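Local atomic coordinates of alkyl hydroperoxide reductase, C subunit (Enterococcus faecalis, PDB entry 5Y63), a protein that probably reduces hydrogen peroxide and organic hydroperoxides to water and alcohols as a thiol-dependent 2-Cys peroxiredoxin, with five homodimers forming a ring-like decamer. Residues Y50-F54 / V82-S86; H71-C77 / V160-E164. All coordinates share one frame; numbering follows the deposited sequence.

Contact 1. Residues Y50-F54 / V82-S86; sequences YPADF and VSEDS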
ATOM      1  N   TYR A  50      23.805   7.790  33.194  1.00 45.39           N
ATOM      2  CA  TYR A  50      24.126   9.175  33.543  1.00 46.02           C
ATOM      3  C   TYR A  50      24.586   9.946  32.296  1.00 46.75           C
ATOM      4  O   TYR A  50      25.123   9.345  31.366  1.00 45.93           O
ATOM      5  CB  TYR A  50      25.191   9.222  34.649  1.00 46.26           C
ATOM      6  CG  TYR A  50      26.541   8.703  34.216  1.00 45.56           C
ATOM      7  CD1 TYR A  50      26.801   7.341  34.174  1.00 45.11           C
ATOM      8  CD2 TYR A  50      27.554   9.577  33.839  1.00 45.86           C
ATOM      9  CE1 TYR A  50      28.031   6.861  33.767  1.00 45.31           C
ATOM     10  CE2 TYR A  50      28.786   9.109  33.429  1.00 45.79           C
ATOM     11  CZ  TYR A  50      29.023   7.749  33.397  1.00 45.40           C
ATOM     12  OH  TYR A  50      30.246   7.276  32.990  1.00 45.42           O
ATOM     13  N   PRO A  51      24.381  11.278  32.276  1.00 48.73           N
ATOM     14  CA  PRO A  51      24.568  12.060  31.045  1.00 50.21           C
ATOM     15  C   PRO A  51      25.982  12.109  30.467  1.00 51.69           C
ATOM     16  O   PRO A  51      26.168  11.763  29.300  1.00 52.39           O
ATOM     17  CB  PRO A  51      24.109  13.471  31.444  1.00 50.38           C
ATOM     18  CG  PRO A  51      23.251  13.276  32.643  1.00 49.98           C
ATOM     19  CD  PRO A  51      23.858  12.117  33.368  1.00 49.43           C
ATOM     20  N   ALA A  52      26.965  12.543  31.253  1.00 53.31           N
ATOM     21  CA  ALA A  52      28.292  12.827  30.700  1.00 55.17           C
ATOM     22  C   ALA A  52      29.440  12.662  31.689  1.00 56.66           C
ATOM     23  O   ALA A  52      29.309  12.972  32.873  1.00 58.23           O
ATOM     24  CB  ALA A  52      28.313  14.236  30.121  1.00 55.38           C
ATOM     25  N   ASP A  53      30.572  12.176  31.182  1.00 57.82           N
ATOM     26  CA  ASP A  53      31.819  12.164  31.939  1.00 59.07           C
ATOM     27  C   ASP A  53      32.374  13.582  32.033  1.00 61.99           C
ATOM     28  O   ASP A  53      31.944  14.483  31.313  1.00 62.38           O
ATOM     29  CB  ASP A  53      32.851  11.244  31.281  1.00 58.30           C
ATOM     30  CG  ASP A  53      32.483   9.779  31.390  1.00 56.79           C
ATOM     31  OD1 ASP A  53      31.287   9.468  31.532  1.00 56.69           O
ATOM     32  OD2 ASP A  53      33.396   8.932  31.338  1.00 56.06           O
ATOM     33  N   PHE A  54      33.353  13.755  32.911  1.00 65.74           N
ATOM     34  CA  PHE A  54      33.908  15.065  33.249  1.00 69.20           C
ATOM     35  C   PHE A  54      32.813  16.111  33.459  1.00 71.16           C
ATOM     36  O   PHE A  54      32.843  17.197  32.880  1.00 71.57           O
ATOM     37  CB  PHE A  54      34.918  15.499  32.184  1.00 69.88           C
ATOM     38  CG  PHE A  54      36.143  14.632  32.142  1.00 70.14           C
ATOM     39  CD1 PHE A  54      36.136  13.429  31.451  1.00 69.97           C
ATOM     40  CD2 PHE A  54      37.297  15.008  32.814  1.00 71.18           C
ATOM     41  CE1 PHE A  54      37.262  12.623  31.420  1.00 70.39           C
ATOM     42  CE2 PHE A  54      38.426  14.208  32.786  1.00 71.63           C
ATOM     43  CZ  PHE A  54      38.410  13.015  32.087  1.00 70.88           C
ATOM     44  N   VAL A  82      26.228   3.376  33.063  1.00 46.91           N
ATOM     45  CA  VAL A  82      26.157   3.500  31.615  1.00 46.09           C
ATOM     46  C   VAL A  82      26.166   4.967  31.197  1.00 45.70           C
ATOM     47  O   VAL A  82      25.477   5.804  31.781  1.00 45.35           O
ATOM     48  CB  VAL A  82      24.890   2.823  31.049  1.00 45.88           C
ATOM     49  CG1 VAL A  82      25.031   2.598  29.549  1.00 45.93           C
ATOM     50  CG2 VAL A  82      24.623   1.501  31.753  1.00 46.21           C
ATOM     51  N   SER A  83      26.960   5.262  30.176  1.00 45.78           N
ATOM     52  CA  SER A  83      27.018   6.588  29.579  1.00 45.89           C
ATOM     53  C   SER A  83      27.279   6.429  28.084  1.00 46.26           C
ATOM     54  O   SER A  83      27.735   5.376  27.637  1.00 46.46           O
ATOM     55  CB  SER A  83      28.114   7.419  30.253  1.00 46.44           C
ATOM     56  OG  SER A  83      28.653   8.409  29.394  1.00 46.88           O
ATOM     57  N   GLU A  84      26.989   7.474  27.317  1.00 46.75           N
ATOM     58  CA  GLU A  84      27.244   7.460  25.881  1.00 47.42           C
ATOM     59  C   GLU A  84      28.713   7.750  25.560  1.00 48.88           C
ATOM     60  O   GLU A  84      29.082   7.890  24.394  1.00 48.91           O
ATOM     61  CB  GLU A  84      26.329   8.459  25.165  1.00 47.44           C
ATOM     62  CG  GLU A  84      24.845   8.198  25.370  1.00 47.26           C
ATOM     63  CD  GLU A  84      24.397   6.857  24.820  1.00 47.13           C
ATOM     64  OE1 GLU A  84      24.212   6.751  23.592  1.00 48.09           O
ATOM     65  OE2 GLU A  84      24.223   5.912  25.618  1.00 46.43           O
ATOM     66  N   ASP A  85      29.545   7.844  26.596  1.00 50.79           N
ATOM     67  CA  ASP A  85      30.985   8.006  26.435  1.00 52.91           C
ATOM     68  C   ASP A  85      31.653   6.666  26.157  1.00 53.40           C
ATOM     69  O   ASP A  85      31.121   5.609  26.505  1.00 52.31           O
ATOM     70  CB  ASP A  85      31.587   8.642  27.692  1.00 53.42           C
ATOM     71  CG  ASP A  85      31.108  10.063  27.907  1.00 53.79           C
ATOM     72  OD1 ASP A  85      31.497  10.940  27.107  1.00 54.65           O
ATOM     73  OD2 ASP A  85      30.345  10.304  28.868  1.00 53.36           O
ATOM     74  N   SER A  86      32.826   6.716  25.531  1.00 54.94           N
ATOM     75  CA  SER A  86      33.586   5.508  25.230  1.00 56.21           C
ATOM     76  C   SER A  86      34.313   5.012  26.468  1.00 57.70           C
ATOM     77  O   SER A  86      34.477   5.745  27.447  1.00 58.41           O
ATOM     78  CB  SER A  86      34.594   5.758  24.105  1.00 56.26           C
ATOM     79  OG  SER A  86      35.683   6.541  24.556  1.00 55.75           O
TER
HETATM   80  O   HOH W   1      24.957   9.425  28.453  1.00 38.26           O
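D53 N donates to D85 OD2 across the contact (3.0 Å). The N-H approaches from above the D85 carboxylate plane, 39° out of it. The D53 and D85 side chains run antiparallel alongside one another, their carboxylate planes turned 48° apart. D53 OD1 and D85 OD2 lie close, both being acceptors. D53 has two further bonds. Y50 OH donates to its OD1 on the syn side, somewhat out of the carboxylate plane (2.8 Å), and its OD2 is bonded to H90 ND1. The Y50 ring turns back over 82-86 because CG sits between the backbone N and the carbonyl carbon (chi1 67°). S83 CB then lies over one ring face, 3.6 Å from the centroid, as a CH-pi contact. S83 OG accepts from D85 N (3.0 Å) and forms an ST turn just beyond V82. The backbones are tied by Y50 N to V82 O (3.0 Å), and a water links P51 O to E84 N. The contact joins the ends of neighbouring parallel strands 44-49 and 77-83. Helix 87-96 packs on Y50 and D53. On helix 58-67, the predicted peroxidatic cysteine C58 touches Y50 and P51. V89 of the second subunit packs on D85.

Contact 2. Residues H71-C77 / V160-E164; sequences HLQELNC and VRKLE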
ATOM      1  N   HIS A  71      27.297  -3.162  49.955  1.00 72.49           N
ATOM      2  CA  HIS A  71      25.993  -3.627  50.426  1.00 73.62           C
ATOM      3  C   HIS A  71      25.179  -4.272  49.296  1.00 73.23           C
ATOM      4  O   HIS A  71      24.451  -5.240  49.527  1.00 73.77           O
ATOM      5  CB  HIS A  71      25.215  -2.470  51.067  1.00 73.96           C
ATOM      6  CG  HIS A  71      23.871  -2.861  51.604  1.00 75.05           C
ATOM      7  ND1 HIS A  71      23.613  -4.099  52.152  1.00 76.89           N
ATOM      8  CD2 HIS A  71      22.715  -2.161  51.698  1.00 74.73           C
ATOM      9  CE1 HIS A  71      22.354  -4.152  52.546  1.00 76.58           C
ATOM     10  NE2 HIS A  71      21.786  -2.988  52.283  1.00 75.66           N
ATOM     11  N   LEU A  72      25.306  -3.737  48.082  1.00 72.17           N
ATOM     12  CA  LEU A  72      24.668  -4.329  46.902  1.00 70.81           C
ATOM     13  C   LEU A  72      25.316  -5.663  46.538  1.00 71.63           C
ATOM     14  O   LEU A  72      24.618  -6.631  46.230  1.00 71.59           O
ATOM     15  CB  LEU A  72      24.725  -3.365  45.713  1.00 69.22           C
ATOM     16  CG  LEU A  72      23.785  -2.160  45.822  1.00 68.00           C
ATOM     17  CD1 LEU A  72      24.248  -1.020  44.927  1.00 67.03           C
ATOM     18  CD2 LEU A  72      22.352  -2.554  45.499  1.00 66.92           C
ATOM     19  N   GLN A  73      26.647  -5.706  46.577  1.00 72.61           N
ATOM     20  CA  GLN A  73      27.400  -6.958  46.430  1.00 73.56           C
ATOM     21  C   GLN A  73      26.879  -8.024  47.393  1.00 74.04           C
ATOM     22  O   GLN A  73      26.676  -9.176  47.005  1.00 73.04           O
ATOM     23  CB  GLN A  73      28.893  -6.725  46.691  1.00 74.83           C
ATOM     24  CG  GLN A  73      29.657  -6.135  45.520  1.00 74.95           C
ATOM     25  CD  GLN A  73      30.065  -7.189  44.506  1.00 76.66           C
ATOM     26  OE1 GLN A  73      29.223  -7.728  43.784  1.00 77.26           O
ATOM     27  NE2 GLN A  73      31.361  -7.485  44.443  1.00 77.62           N
ATOM     28  N   GLU A  74      26.663  -7.621  48.644  1.00 74.73           N
ATOM     29  CA  GLU A  74      26.142  -8.512  49.684  1.00 76.28           C
ATOM     30  C   GLU A  74      24.762  -9.067  49.312  1.00 74.50           C
ATOM     31  O   GLU A  74      24.443 -10.210  49.641  1.00 75.11           O
ATOM     32  CB  GLU A  74      26.062  -7.777  51.030  1.00 77.71           C
ATOM     33  CG  GLU A  74      25.968  -8.687  52.250  1.00 79.73           C
ATOM     34  CD  GLU A  74      27.283  -9.362  52.593  1.00 82.16           C
ATOM     35  OE1 GLU A  74      28.340  -8.700  52.503  1.00 82.90           O
ATOM     36  OE2 GLU A  74      27.260 -10.556  52.962  1.00 83.95           O
ATOM     37  N   LEU A  75      23.959  -8.255  48.623  1.00 71.65           N
ATOM     38  CA  LEU A  75      22.631  -8.664  48.151  1.00 69.48           C
ATOM     39  C   LEU A  75      22.662  -9.396  46.796  1.00 68.38           C
ATOM     40  O   LEU A  75      21.629  -9.525  46.135  1.00 66.44           O
ATOM     41  CB  LEU A  75      21.710  -7.438  48.063  1.00 67.62           C
ATOM     42  CG  LEU A  75      21.382  -6.748  49.391  1.00 67.45           C
ATOM     43  CD1 LEU A  75      20.875  -5.333  49.166  1.00 66.07           C
ATOM     44  CD2 LEU A  75      20.366  -7.557  50.183  1.00 68.06           C
ATOM     45  N   ASN A  76      23.842  -9.879  46.397  1.00 68.66           N
ATOM     46  CA  ASN A  76      24.025 -10.609  45.141  1.00 67.76           C
ATOM     47  C   ASN A  76      23.673  -9.757  43.916  1.00 64.92           C
ATOM     48  O   ASN A  76      23.074 -10.247  42.955  1.00 64.55           O
ATOM     49  CB  ASN A  76      23.210 -11.912  45.161  1.00 68.78           C
ATOM     50  CG  ASN A  76      23.712 -12.938  44.156  1.00 70.30           C
ATOM     51  OD1 ASN A  76      24.918 -13.165  44.029  1.00 71.53           O
ATOM     52  ND2 ASN A  76      22.785 -13.571  43.443  1.00 70.24           N
ATOM     53  N   CYS A  77      24.059  -8.483  43.955  1.00 62.43           N
ATOM     54  CA  CYS A  77      23.719  -7.539  42.892  1.00 60.21           C
ATOM     55  C   CYS A  77      24.941  -6.804  42.351  1.00 59.65           C
ATOM     56  O   CYS A  77      25.725  -6.241  43.114  1.00 59.70           O
ATOM     57  CB  CYS A  77      22.698  -6.517  43.391  1.00 59.01           C
ATOM     58  SG  CYS A  77      22.108  -5.414  42.088  1.00 56.71           S
ATOM     59  N   VAL A 160      18.709   1.278  46.575  1.00 61.15           N
ATOM     60  CA  VAL A 160      18.988   0.031  47.284  1.00 61.15           C
ATOM     61  C   VAL A 160      17.705  -0.533  47.895  1.00 61.72           C
ATOM     62  O   VAL A 160      17.486  -1.743  47.869  1.00 62.66           O
ATOM     63  CB  VAL A 160      20.056   0.218  48.382  1.00 61.24           C
ATOM     64  CG1 VAL A 160      20.209  -1.048  49.215  1.00 61.75           C
ATOM     65  CG2 VAL A 160      21.395   0.594  47.763  1.00 61.03           C
ATOM     66  N   ARG A 161      16.863   0.344  48.442  1.00 62.66           N
ATOM     67  CA  ARG A 161      15.591  -0.075  49.037  1.00 63.27           C
ATOM     68  C   ARG A 161      14.706  -0.797  48.026  1.00 62.77           C
ATOM     69  O   ARG A 161      14.142  -1.846  48.332  1.00 63.75           O
ATOM     70  CB  ARG A 161      14.831   1.119  49.616  1.00 64.02           C
ATOM     71  CG  ARG A 161      13.650   0.722  50.491  1.00 65.52           C
ATOM     72  CD  ARG A 161      12.735   1.897  50.796  1.00 66.80           C
ATOM     73  NE  ARG A 161      12.051   2.399  49.601  1.00 66.34           N
ATOM     74  CZ  ARG A 161      11.016   1.806  49.006  1.00 65.66           C
ATOM     75  NH1 ARG A 161      10.512   0.665  49.475  1.00 66.05           N
ATOM     76  NH2 ARG A 161      10.481   2.357  47.924  1.00 65.23           N
ATOM     77  N   LYS A 162      14.586  -0.227  46.830  1.00 61.97           N
ATOM     78  CA  LYS A 162      13.792  -0.833  45.761  1.00 61.59           C
ATOM     79  C   LYS A 162      14.264  -2.244  45.422  1.00 60.95           C
ATOM     80  O   LYS A 162      13.449  -3.131  45.168  1.00 60.35           O
ATOM     81  CB  LYS A 162      13.836   0.029  44.498  1.00 62.27           C
ATOM     82  CG  LYS A 162      13.012   1.303  44.575  1.00 63.52           C
ATOM     83  CD  LYS A 162      12.907   1.953  43.207  1.00 64.41           C
ATOM     84  CE  LYS A 162      11.967   3.144  43.219  1.00 65.31           C
ATOM     85  NZ  LYS A 162      11.759   3.665  41.840  1.00 64.97           N
ATOM     86  N   LEU A 163      15.579  -2.440  45.410  1.00 61.06           N
ATOM     87  CA  LEU A 163      16.162  -3.739  45.090  1.00 61.43           C
ATOM     88  C   LEU A 163      15.834  -4.774  46.160  1.00 62.06           C
ATOM     89  O   LEU A 163      15.464  -5.905  45.841  1.00 62.09           O
ATOM     90  CB  LEU A 163      17.676  -3.626  44.915  1.00 62.07           C
ATOM     91  CG  LEU A 163      18.368  -4.951  44.572  1.00 63.18           C
ATOM     92  CD1 LEU A 163      19.246  -4.813  43.344  1.00 62.89           C
ATOM     93  CD2 LEU A 163      19.169  -5.477  45.753  1.00 64.70           C
ATOM     94  N   GLU A 164      15.981  -4.385  47.423  1.00 62.31           N
ATOM     95  CA  GLU A 164      15.606  -5.252  48.533  1.00 63.25           C
ATOM     96  C   GLU A 164      14.108  -5.541  48.501  1.00 62.74           C
ATOM     97  O   GLU A 164      13.691  -6.682  48.699  1.00 63.38           O
ATOM     98  CB  GLU A 164      15.994  -4.624  49.873  1.00 64.54           C
ATOM     99  CG  GLU A 164      17.495  -4.574  50.124  1.00 65.68           C
ATOM    100  CD  GLU A 164      17.848  -4.120  51.531  1.00 67.77           C
ATOM    101  OE1 GLU A 164      17.019  -4.297  52.450  1.00 69.30           O
ATOM    102  OE2 GLU A 164      18.961  -3.587  51.723  1.00 69.00           O
TER
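L163 pushes its two methyl branches into the end of segment 71-77. CD2 fits against L75, 3.8 Å from its CD1, while CD1 turns to C77 and packs on SG. V160, one turn earlier on the same helix, is the second bump. Its CG2 meets L72 CD2 at 4.0 Å. Its CG1 lies against the imidazole of H71, 3.7 Å from CD2. CG1 thus fills the hollow between H71 and L75, and CG2 faces L72. L75 in turn wedges between H71 and E164. Its CD1 lies over one face of the H71 ring, toward the rim, and touches E164 CG at 3.6 Å. A polar bridge closes the outer edge. H71 NE2 donates to E164 OE2 (2.9 Å). OE2 lies 30° out of the imidazole plane, and the bond is bent (131°). Ring and carboxylate are nearly perpendicular. H71 reaches over with CG anti to the backbone N (chi1 -179°), and E164 meets it with a chain extended beyond CG. After L75, helix 69-74 ends in a Schellman motif, with N76 at positive phi and C77 N bonded to L72 O (3.0 Å). This turn brings C77 against L163. The contact joins the end of helix 69-74 and the start of strand 77-83 to helix 156-171. Strand 44-49 packs against it, with I46 touching L72, C77 and L163, and I135 of strand 128-136 also packs on L163.

How the contacts relate
The two contacts lie on opposite sides of the chain's centre. Their own centres are 24 Å apart, and their nearest atoms about 13 Å. Their segments alternate along the chain: 50-54, 71-77, 82-86, then 160-164. Strand 77-83 ties them most directly, since C77 at its start belongs to contact 2 and V82 and S83 near its end belong to contact 1. Strand 44-49 runs beside it in parallel, packing on contact 2 and leading into 50-54. Contact 1 thus lies at the end of the thioredoxin-like sheet near the predicted active-site cysteine. Contact 2 joins helix 69-74 and the start of strand 77-83 to helix 156-171, away from the annotated sites.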